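Local coordinates for diaminopimelate decarboxylase (Phaeodactylum tricornutum, PDB 7JPJ), which decarboxylates meso-diaminopimelate to lysine with the help of pyridoxal 5'-phosphate, the final step of lysine biosynthesis, and works as an obligate dimer, at the interface of chains A and B. Numbering follows the deposited sequence. Chains: chain A/B, Diaminopimelate decarboxylase.

Three patches of one two-fold interface illustrate how an obligate dimer can reuse a few elements. Contact 1 lies near the symmetry axis, about 12 Å from contact 2 and 15 Å from contact 3, while contacts 2 and 3 are about 21 Å apart (between C-alpha centres). Contacts 2 and 3 draw on helix 83-91 of one subunit, and on the 3-10 turn 404-406 and helix 430-433 of the other, with the chains exchanged; the loop of contact 1 runs into that turn. The centre of contact 2 is about 9 Å from A:Cys357, the predicted proton donor, suggesting that dimerisation and active site are linked.

Contact 1: the interface of chains A and B. Residues chain A 400-403; chain B 400, 402.
The two copies of Lys402 meet close to the two-fold axis, with mainly aliphatic portions in touch. CG of A:Lys402 lies 3.7 Å from CE of B:Lys402, where the two lysine side chains pass at a slant. Their shapes differ: B:Lys402 runs fully extended beyond CG, whereas A:Lys402 bends at its third torsion (chi3 86°). The bend turns its end toward the partner's backbone, with CE 3.8 Å from the carbonyl O of B:Lys402. The two terminal amines end apart, NZ of A:Lys402 lying 7.4 Å from NZ of B:Lys402, which would be expected to ease the repulsion of like charges at the axis.

Polar contact is slight. The extended arm of B:Lys402 passes A:Asn403 at about a right angle, and its NZ gives a weak hydrogen bond of 3.2 Å to the side-chain amide oxygen OD1 of A:Asn403.

Backbone carbonyls and one methyl group complete the patch. The carbonyl O of B:Ser400 approaches A:Thr401, whose methyl CG2 is 3.6 Å from that oxygen. OG1 of the threonine sits between the backbone N and the carbonyl carbon (chi1 55°), which puts CG2 beside the backbone N and facing B:Ser400. The carbonyl oxygens of A:Ser400 and B:Ser400 are 3.4 Å apart, a sign of how near the axis passes.

In each subunit, residues 400-403 belong to the loop that leaves strand 386-390 and leads into the 3-10 turn 404-406.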
ATOM      1  N   SER A 400      -4.205  -2.263  -1.572  1.00 18.23           N
ATOM      2  CA  SER A 400      -3.782  -1.013  -2.177  1.00 17.46           C
ATOM      3  C   SER A 400      -3.763   0.058  -1.099  1.00 18.94           C
ATOM      4  O   SER A 400      -4.195  -0.162   0.034  1.00 20.44           O
ATOM      5  CB  SER A 400      -4.706  -0.602  -3.331  1.00 16.39           C
ATOM      6  OG  SER A 400      -6.030  -0.376  -2.873  1.00 17.50           O
ATOM      7  N   THR A 401      -3.258   1.230  -1.462  1.00 17.32           N
ATOM      8  CA  THR A 401      -3.237   2.368  -0.544  1.00 18.78           C
ATOM      9  C   THR A 401      -4.457   3.257  -0.780  1.00 19.33           C
ATOM     10  O   THR A 401      -4.358   4.413  -1.187  1.00 19.23           O
ATOM     11  CB  THR A 401      -1.935   3.149  -0.696  1.00 18.37           C
ATOM     12  OG1 THR A 401      -1.761   3.536  -2.063  1.00 17.04           O
ATOM     13  CG2 THR A 401      -0.759   2.295  -0.267  1.00 18.11           C
ATOM     14  N   LYS A 402      -5.627   2.678  -0.516  1.00 18.02           N
ATOM     15  CA  LYS A 402      -6.872   3.421  -0.617  1.00 18.12           C
ATOM     16  C   LYS A 402      -6.860   4.610   0.338  1.00 19.00           C
ATOM     17  O   LYS A 402      -6.242   4.572   1.406  1.00 19.98           O
ATOM     18  CB  LYS A 402      -8.062   2.510  -0.309  1.00 18.51           C
ATOM     19  CG  LYS A 402      -8.129   2.049   1.139  1.00 19.97           C
ATOM     20  CD  LYS A 402      -9.307   1.125   1.390  1.00 20.31           C
ATOM     21  CE  LYS A 402      -8.950  -0.312   1.069  1.00 20.49           C
ATOM     22  NZ  LYS A 402     -10.021  -1.259   1.486  1.00 21.29           N
ATOM     23  N   ASN A 403      -7.533   5.683  -0.074  1.00 16.47           N
ATOM     24  CA  ASN A 403      -7.731   6.917   0.680  1.00 17.33           C
ATOM     25  C   ASN A 403      -6.454   7.738   0.836  1.00 17.52           C
ATOM     26  O   ASN A 403      -6.491   8.793   1.482  1.00 18.36           O
ATOM     27  CB  ASN A 403      -8.349   6.656   2.061  1.00 18.51           C
ATOM     28  CG  ASN A 403      -9.632   5.846   1.977  1.00 18.50           C
ATOM     29  OD1 ASN A 403      -9.882   4.965   2.799  1.00 19.12           O
ATOM     30  ND2 ASN A 403     -10.449   6.139   0.974  1.00 17.93           N
TER
ATOM     31  N   SER B 400      -1.207   3.469   3.613  1.00 17.10           N
ATOM     32  CA  SER B 400      -0.978   2.091   4.020  1.00 17.65           C
ATOM     33  C   SER B 400      -1.926   1.186   3.247  1.00 18.14           C
ATOM     34  O   SER B 400      -2.886   1.644   2.623  1.00 18.20           O
ATOM     35  CB  SER B 400      -1.187   1.903   5.527  1.00 17.80           C
ATOM     36  OG  SER B 400      -2.478   2.341   5.917  1.00 17.70           O
ATOM     37  N   LYS B 402      -4.255  -0.721   4.316  1.00 17.04           N
ATOM     38  CA  LYS B 402      -5.242  -1.106   5.313  1.00 17.65           C
ATOM     39  C   LYS B 402      -6.312  -1.996   4.693  1.00 18.53           C
ATOM     40  O   LYS B 402      -6.565  -1.957   3.485  1.00 19.09           O
ATOM     41  CB  LYS B 402      -5.885   0.134   5.931  1.00 17.71           C
ATOM     42  CG  LYS B 402      -6.564   1.037   4.918  1.00 18.43           C
ATOM     43  CD  LYS B 402      -6.972   2.350   5.555  1.00 18.69           C
ATOM     44  CE  LYS B 402      -7.479   3.336   4.521  1.00 19.39           C
ATOM     45  NZ  LYS B 402      -7.635   4.694   5.103  1.00 19.60           N
TER

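Contact 2: the interface of chains A and B. Residues chain A 355, 405-408, 430; chain B 82, 84, 105.
The hydroxyl OG of B:Ser82 donates a 2.7 Å hydrogen bond to the backbone carbonyl O of A:Asn405, arriving almost in line with that C=O (171°). A second bond joins side chains: ND1 of A:His355 donates to the carboxylate oxygen OE1 of B:Glu105 at 2.8 Å. It is fairly straight, 163° at the hydrogen, and OE1 lies in the imidazole plane, so the bond should fix the rotation of the ring. Within its own subunit the histidine is steadied by A:Phe407, whose CE2 sits over the centre of one imidazole face.

This mixed polar and aromatic patch of the dimer interface joins residues 405-408 of one subunit to the start of helix 83-91 of the other. There B:Phe84 is packed from one face, at its rim and at its CB. A:Pro408 lays CD over the face, 3.6 Å from the ring centroid, in a CH-pi contact. CD1 of A:Phe407 meets the rim at CE2 and CD2, from the proline's side. A:Leu430 has CG anti to the backbone N (chi1 177°), which carries its methyl CD1 toward CB of B:Phe84. A:Phe407 also reaches the carboxylate: its CE1 lies 3.6 Å from OE1 of B:Glu105.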
ATOM      1  N   HIS A 355      -2.707   9.561 -10.277  1.00 16.39           N
ATOM      2  CA  HIS A 355      -3.223  10.853  -9.844  1.00 16.85           C
ATOM      3  C   HIS A 355      -2.719  11.281  -8.471  1.00 17.35           C
ATOM      4  O   HIS A 355      -3.021  12.402  -8.047  1.00 17.92           O
ATOM      5  CB  HIS A 355      -4.758  10.833  -9.848  1.00 16.83           C
ATOM      6  CG  HIS A 355      -5.360   9.817  -8.926  1.00 16.68           C
ATOM      7  ND1 HIS A 355      -6.716   9.749  -8.680  1.00 16.83           N
ATOM      8  CD2 HIS A 355      -4.797   8.824  -8.196  1.00 16.55           C
ATOM      9  CE1 HIS A 355      -6.960   8.761  -7.837  1.00 16.77           C
ATOM     10  NE2 HIS A 355      -5.813   8.184  -7.528  1.00 16.60           N
ATOM     11  N   ASN A 405      -4.119  10.553  -0.367  1.00 20.51           N
ATOM     12  CA  ASN A 405      -4.554  11.806  -0.987  1.00 20.67           C
ATOM     13  C   ASN A 405      -6.054  12.021  -0.830  1.00 20.51           C
ATOM     14  O   ASN A 405      -6.640  12.858  -1.526  1.00 20.61           O
ATOM     15  CB  ASN A 405      -4.171  11.872  -2.473  1.00 20.51           C
ATOM     16  CG  ASN A 405      -2.724  12.256  -2.694  1.00 20.89           C
ATOM     17  OD1 ASN A 405      -2.420  13.120  -3.515  1.00 21.14           O
ATOM     18  ND2 ASN A 405      -1.820  11.614  -1.963  1.00 21.02           N
ATOM     19  N   SER A 406      -6.676  11.254   0.069  1.00 20.32           N
ATOM     20  CA  SER A 406      -8.107  11.303   0.372  1.00 20.22           C
ATOM     21  C   SER A 406      -8.979  10.907  -0.817  1.00 19.80           C
ATOM     22  O   SER A 406     -10.152  11.286  -0.881  1.00 19.82           O
ATOM     23  CB  SER A 406      -8.515  12.684   0.898  1.00 20.72           C
ATOM     24  OG  SER A 406      -8.105  12.851   2.245  1.00 21.14           O
ATOM     25  N   PHE A 407      -8.440  10.141  -1.760  1.00 19.49           N
ATOM     26  CA  PHE A 407      -9.252   9.666  -2.870  1.00 19.16           C
ATOM     27  C   PHE A 407     -10.187   8.555  -2.392  1.00 18.92           C
ATOM     28  O   PHE A 407      -9.771   7.675  -1.631  1.00 18.88           O
ATOM     29  CB  PHE A 407      -8.368   9.156  -4.012  1.00 18.97           C
ATOM     30  CG  PHE A 407      -7.807  10.247  -4.882  1.00 19.23           C
ATOM     31  CD1 PHE A 407      -8.646  11.063  -5.625  1.00 19.37           C
ATOM     32  CD2 PHE A 407      -6.439  10.459  -4.955  1.00 19.43           C
ATOM     33  CE1 PHE A 407      -8.131  12.068  -6.426  1.00 19.71           C
ATOM     34  CE2 PHE A 407      -5.917  11.461  -5.753  1.00 19.76           C
ATOM     35  CZ  PHE A 407      -6.766  12.267  -6.489  1.00 19.90           C
ATOM     36  N   PRO A 408     -11.449   8.567  -2.810  1.00 18.85           N
ATOM     37  CA  PRO A 408     -12.381   7.532  -2.351  1.00 18.71           C
ATOM     38  C   PRO A 408     -12.032   6.170  -2.922  1.00 18.44           C
ATOM     39  O   PRO A 408     -11.420   6.052  -3.988  1.00 18.30           O
ATOM     40  CB  PRO A 408     -13.737   8.018  -2.873  1.00 18.76           C
ATOM     41  CG  PRO A 408     -13.401   8.881  -4.037  1.00 18.82           C
ATOM     42  CD  PRO A 408     -12.103   9.551  -3.687  1.00 19.00           C
ATOM     43  N   LEU A 430     -16.710  10.784   0.472  1.00 20.09           N
ATOM     44  CA  LEU A 430     -15.632  11.469   1.176  1.00 21.57           C
ATOM     45  C   LEU A 430     -15.805  11.371   2.685  1.00 21.58           C
ATOM     46  O   LEU A 430     -14.848  11.072   3.408  1.00 22.47           O
ATOM     47  CB  LEU A 430     -15.565  12.930   0.736  1.00 20.68           C
ATOM     48  CG  LEU A 430     -14.508  13.775   1.449  1.00 22.97           C
ATOM     49  CD1 LEU A 430     -13.111  13.302   1.085  1.00 20.72           C
ATOM     50  CD2 LEU A 430     -14.689  15.251   1.128  1.00 23.38           C
TER
ATOM     51  N   SER B  82      -5.679  17.218  -3.628  1.00 18.18           N
ATOM     52  CA  SER B  82      -6.849  16.754  -4.364  1.00 18.17           C
ATOM     53  C   SER B  82      -8.050  17.558  -3.893  1.00 18.41           C
ATOM     54  O   SER B  82      -8.042  18.126  -2.798  1.00 18.48           O
ATOM     55  CB  SER B  82      -7.102  15.253  -4.169  1.00 17.93           C
ATOM     56  OG  SER B  82      -7.674  14.991  -2.902  1.00 17.94           O
ATOM     57  N   PHE B  84     -10.691  16.365  -2.870  1.00 17.12           N
ATOM     58  CA  PHE B  84     -11.195  15.712  -1.668  1.00 17.40           C
ATOM     59  C   PHE B  84     -10.473  16.210  -0.424  1.00 16.91           C
ATOM     60  O   PHE B  84     -11.096  16.397   0.626  1.00 17.38           O
ATOM     61  CB  PHE B  84     -11.055  14.199  -1.809  1.00 17.40           C
ATOM     62  CG  PHE B  84     -11.750  13.640  -3.016  1.00 18.04           C
ATOM     63  CD1 PHE B  84     -13.097  13.316  -2.967  1.00 19.11           C
ATOM     64  CD2 PHE B  84     -11.062  13.453  -4.204  1.00 17.74           C
ATOM     65  CE1 PHE B  84     -13.739  12.808  -4.075  1.00 19.87           C
ATOM     66  CE2 PHE B  84     -11.701  12.945  -5.317  1.00 18.47           C
ATOM     67  CZ  PHE B  84     -13.042  12.625  -5.251  1.00 19.54           C
ATOM     68  N   GLU B 105      -4.792  15.652 -10.490  1.00 18.79           N
ATOM     69  CA  GLU B 105      -6.133  15.460 -11.030  1.00 18.73           C
ATOM     70  C   GLU B 105      -7.000  16.643 -10.615  1.00 19.20           C
ATOM     71  O   GLU B 105      -7.419  16.740  -9.456  1.00 19.22           O
ATOM     72  CB  GLU B 105      -6.726  14.140 -10.546  1.00 18.43           C
ATOM     73  CG  GLU B 105      -8.181  13.937 -10.930  1.00 18.51           C
ATOM     74  CD  GLU B 105      -8.841  12.820 -10.148  1.00 18.45           C
ATOM     75  OE1 GLU B 105      -8.248  11.724 -10.048  1.00 18.13           O
ATOM     76  OE2 GLU B 105      -9.953  13.043  -9.624  1.00 18.70           O
TER

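Contact 3: the interface of chains A and B. Residues chain A 63-65, 88, 425; chain B 406, 433-434, 437.
Helix 83-91 of chain A sends A:Arg88 across to B:Tyr434 and B:Glu437, in the C-terminal segment following helix 430-433 of chain B. The arginine is extended from CG to NE, with CG anti to its main-chain nitrogen (chi1 -170°), and runs antiparallel alongside the tyrosine side chain. The guanidinium and phenol ring are 13° from parallel, and NE comes within 3.4 Å of CD1 of B:Tyr434. The tyrosine overlaps mainly this NE end; CB of A:Pro63 covers the centre of the opposite face, and together they should limit tilting.

The guanidinium edge serves polar partners close to its plane. NH1 donates to the hydroxyl OG of B:Ser406 at 3.1 Å. NH2 forms a salt bridge and bent hydrogen bond (141° at the hydrogen) of 3.3 Å with OE2 of B:Glu437, met from above the carboxylate plane. The other oxygen, OE1, takes a weak hydrogen bond from the backbone N of A:Ala65; the N-terminal end of helix 65-73 may favour the negative charge. CG of B:Glu437 packs on CG of A:Arg425 at 3.7 Å, within an antiparallel beta bridge.

The patch thus sets the C-terminal segment and B:Ser406 against residues 63-65, helix 83-91 and A:Arg425, probably helping to hold the obligate dimer together.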
ATOM      1  N   PRO A  63     -11.569  -9.997  -1.759  1.00 18.88           N
ATOM      2  CA  PRO A  63     -12.551 -10.505  -0.791  1.00 19.13           C
ATOM      3  C   PRO A  63     -13.991 -10.075  -1.038  1.00 19.01           C
ATOM      4  O   PRO A  63     -14.822 -10.209  -0.135  1.00 19.57           O
ATOM      5  CB  PRO A  63     -12.034  -9.942   0.541  1.00 19.60           C
ATOM      6  CG  PRO A  63     -11.196  -8.730   0.165  1.00 19.40           C
ATOM      7  CD  PRO A  63     -10.979  -8.721  -1.325  1.00 18.93           C
ATOM      8  N   ASN A  64     -14.310  -9.573  -2.230  1.00 18.38           N
ATOM      9  CA  ASN A  64     -15.680  -9.152  -2.508  1.00 18.49           C
ATOM     10  C   ASN A  64     -16.648 -10.321  -2.362  1.00 18.71           C
ATOM     11  O   ASN A  64     -16.368 -11.443  -2.795  1.00 18.41           O
ATOM     12  CB  ASN A  64     -15.788  -8.557  -3.913  1.00 18.46           C
ATOM     13  CG  ASN A  64     -17.154  -7.944  -4.181  1.00 19.15           C
ATOM     14  OD1 ASN A  64     -18.127  -8.656  -4.432  1.00 19.46           O
ATOM     15  ND2 ASN A  64     -17.233  -6.619  -4.122  1.00 19.49           N
ATOM     16  N   ALA A  65     -17.803 -10.044  -1.749  1.00 18.61           N
ATOM     17  CA  ALA A  65     -18.735 -11.110  -1.395  1.00 18.98           C
ATOM     18  C   ALA A  65     -19.266 -11.827  -2.629  1.00 18.94           C
ATOM     19  O   ALA A  65     -19.482 -13.045  -2.602  1.00 18.91           O
ATOM     20  CB  ALA A  65     -19.886 -10.543  -0.568  1.00 19.82           C
ATOM     21  N   ARG A  88     -15.724 -12.649   7.686  1.00 19.72           N
ATOM     22  CA  ARG A  88     -16.182 -12.013   6.455  1.00 19.36           C
ATOM     23  C   ARG A  88     -16.786 -13.037   5.499  1.00 19.42           C
ATOM     24  O   ARG A  88     -17.857 -12.810   4.925  1.00 19.59           O
ATOM     25  CB  ARG A  88     -15.020 -11.267   5.796  1.00 18.73           C
ATOM     26  CG  ARG A  88     -15.413 -10.361   4.642  1.00 18.46           C
ATOM     27  CD  ARG A  88     -14.220  -9.543   4.166  1.00 17.97           C
ATOM     28  NE  ARG A  88     -14.591  -8.568   3.143  1.00 17.85           N
ATOM     29  CZ  ARG A  88     -13.767  -7.646   2.655  1.00 17.56           C
ATOM     30  NH1 ARG A  88     -12.519  -7.566   3.096  1.00 17.31           N
ATOM     31  NH2 ARG A  88     -14.189  -6.803   1.725  1.00 17.59           N
ATOM     32  N   ARG A 425     -20.135  -2.990  -5.547  1.00 20.67           N
ATOM     33  CA  ARG A 425     -19.634  -2.171  -4.446  1.00 20.41           C
ATOM     34  C   ARG A 425     -19.712  -0.720  -4.892  1.00 19.58           C
ATOM     35  O   ARG A 425     -18.989  -0.323  -5.808  1.00 20.87           O
ATOM     36  CB  ARG A 425     -18.207  -2.549  -4.071  1.00 21.32           C
ATOM     37  CG  ARG A 425     -17.737  -1.933  -2.756  1.00 19.33           C
ATOM     38  CD  ARG A 425     -16.337  -2.401  -2.403  1.00 20.27           C
ATOM     39  NE  ARG A 425     -15.305  -1.678  -3.142  1.00 20.89           N
ATOM     40  CZ  ARG A 425     -14.012  -1.981  -3.100  1.00 20.53           C
ATOM     41  NH1 ARG A 425     -13.592  -3.002  -2.363  1.00 21.17           N
ATOM     42  NH2 ARG A 425     -13.139  -1.273  -3.804  1.00 20.02           N
TER
ATOM     43  N   SER B 406      -8.313  -8.190   5.566  1.00 19.24           N
ATOM     44  CA  SER B 406      -9.514  -7.722   6.261  1.00 19.69           C
ATOM     45  C   SER B 406      -9.207  -7.218   7.667  1.00 17.89           C
ATOM     46  O   SER B 406     -10.079  -7.223   8.540  1.00 18.25           O
ATOM     47  CB  SER B 406     -10.589  -8.810   6.306  1.00 18.79           C
ATOM     48  OG  SER B 406     -10.861  -9.304   5.006  1.00 19.44           O
ATOM     49  N   ILE B 433     -15.648  -2.433   6.793  1.00 18.60           N
ATOM     50  CA  ILE B 433     -14.708  -2.696   5.707  1.00 19.34           C
ATOM     51  C   ILE B 433     -15.446  -3.000   4.409  1.00 20.40           C
ATOM     52  O   ILE B 433     -14.932  -2.728   3.317  1.00 19.24           O
ATOM     53  CB  ILE B 433     -13.752  -3.839   6.103  1.00 19.08           C
ATOM     54  CG1 ILE B 433     -13.149  -3.565   7.482  1.00 18.87           C
ATOM     55  CG2 ILE B 433     -12.653  -4.002   5.070  1.00 19.36           C
ATOM     56  CD1 ILE B 433     -12.237  -4.665   7.980  1.00 20.94           C
ATOM     57  N   TYR B 434     -16.658  -3.552   4.493  1.00 18.41           N
ATOM     58  CA  TYR B 434     -17.440  -3.848   3.298  1.00 18.60           C
ATOM     59  C   TYR B 434     -18.869  -3.329   3.416  1.00 19.47           C
ATOM     60  O   TYR B 434     -19.803  -3.933   2.882  1.00 19.52           O
ATOM     61  CB  TYR B 434     -17.428  -5.346   2.986  1.00 20.12           C
ATOM     62  CG  TYR B 434     -17.732  -6.263   4.152  1.00 21.38           C
ATOM     63  CD1 TYR B 434     -16.722  -6.695   5.005  1.00 19.88           C
ATOM     64  CD2 TYR B 434     -19.023  -6.719   4.382  1.00 21.00           C
ATOM     65  CE1 TYR B 434     -16.993  -7.538   6.063  1.00 20.36           C
ATOM     66  CE2 TYR B 434     -19.303  -7.564   5.437  1.00 21.13           C
ATOM     67  CZ  TYR B 434     -18.286  -7.970   6.275  1.00 21.57           C
ATOM     68  OH  TYR B 434     -18.560  -8.813   7.330  1.00 22.23           O
ATOM     69  N   GLU B 437     -20.618  -2.681  -0.098  1.00 19.72           N
ATOM     70  CA  GLU B 437     -20.787  -3.791  -1.069  1.00 19.90           C
ATOM     71  C   GLU B 437     -22.264  -4.033  -1.371  1.00 20.61           C
ATOM     72  O   GLU B 437     -23.068  -3.960  -0.451  1.00 20.99           O
ATOM     73  CB  GLU B 437     -20.014  -5.042  -0.665  1.00 19.75           C
ATOM     74  CG  GLU B 437     -18.510  -4.896  -0.656  1.00 19.17           C
ATOM     75  CD  GLU B 437     -17.741  -6.171  -0.354  1.00 19.02           C
ATOM     76  OE1 GLU B 437     -18.368  -7.167   0.033  1.00 19.42           O
ATOM     77  OE2 GLU B 437     -16.510  -6.157  -0.491  1.00 19.30           O
TER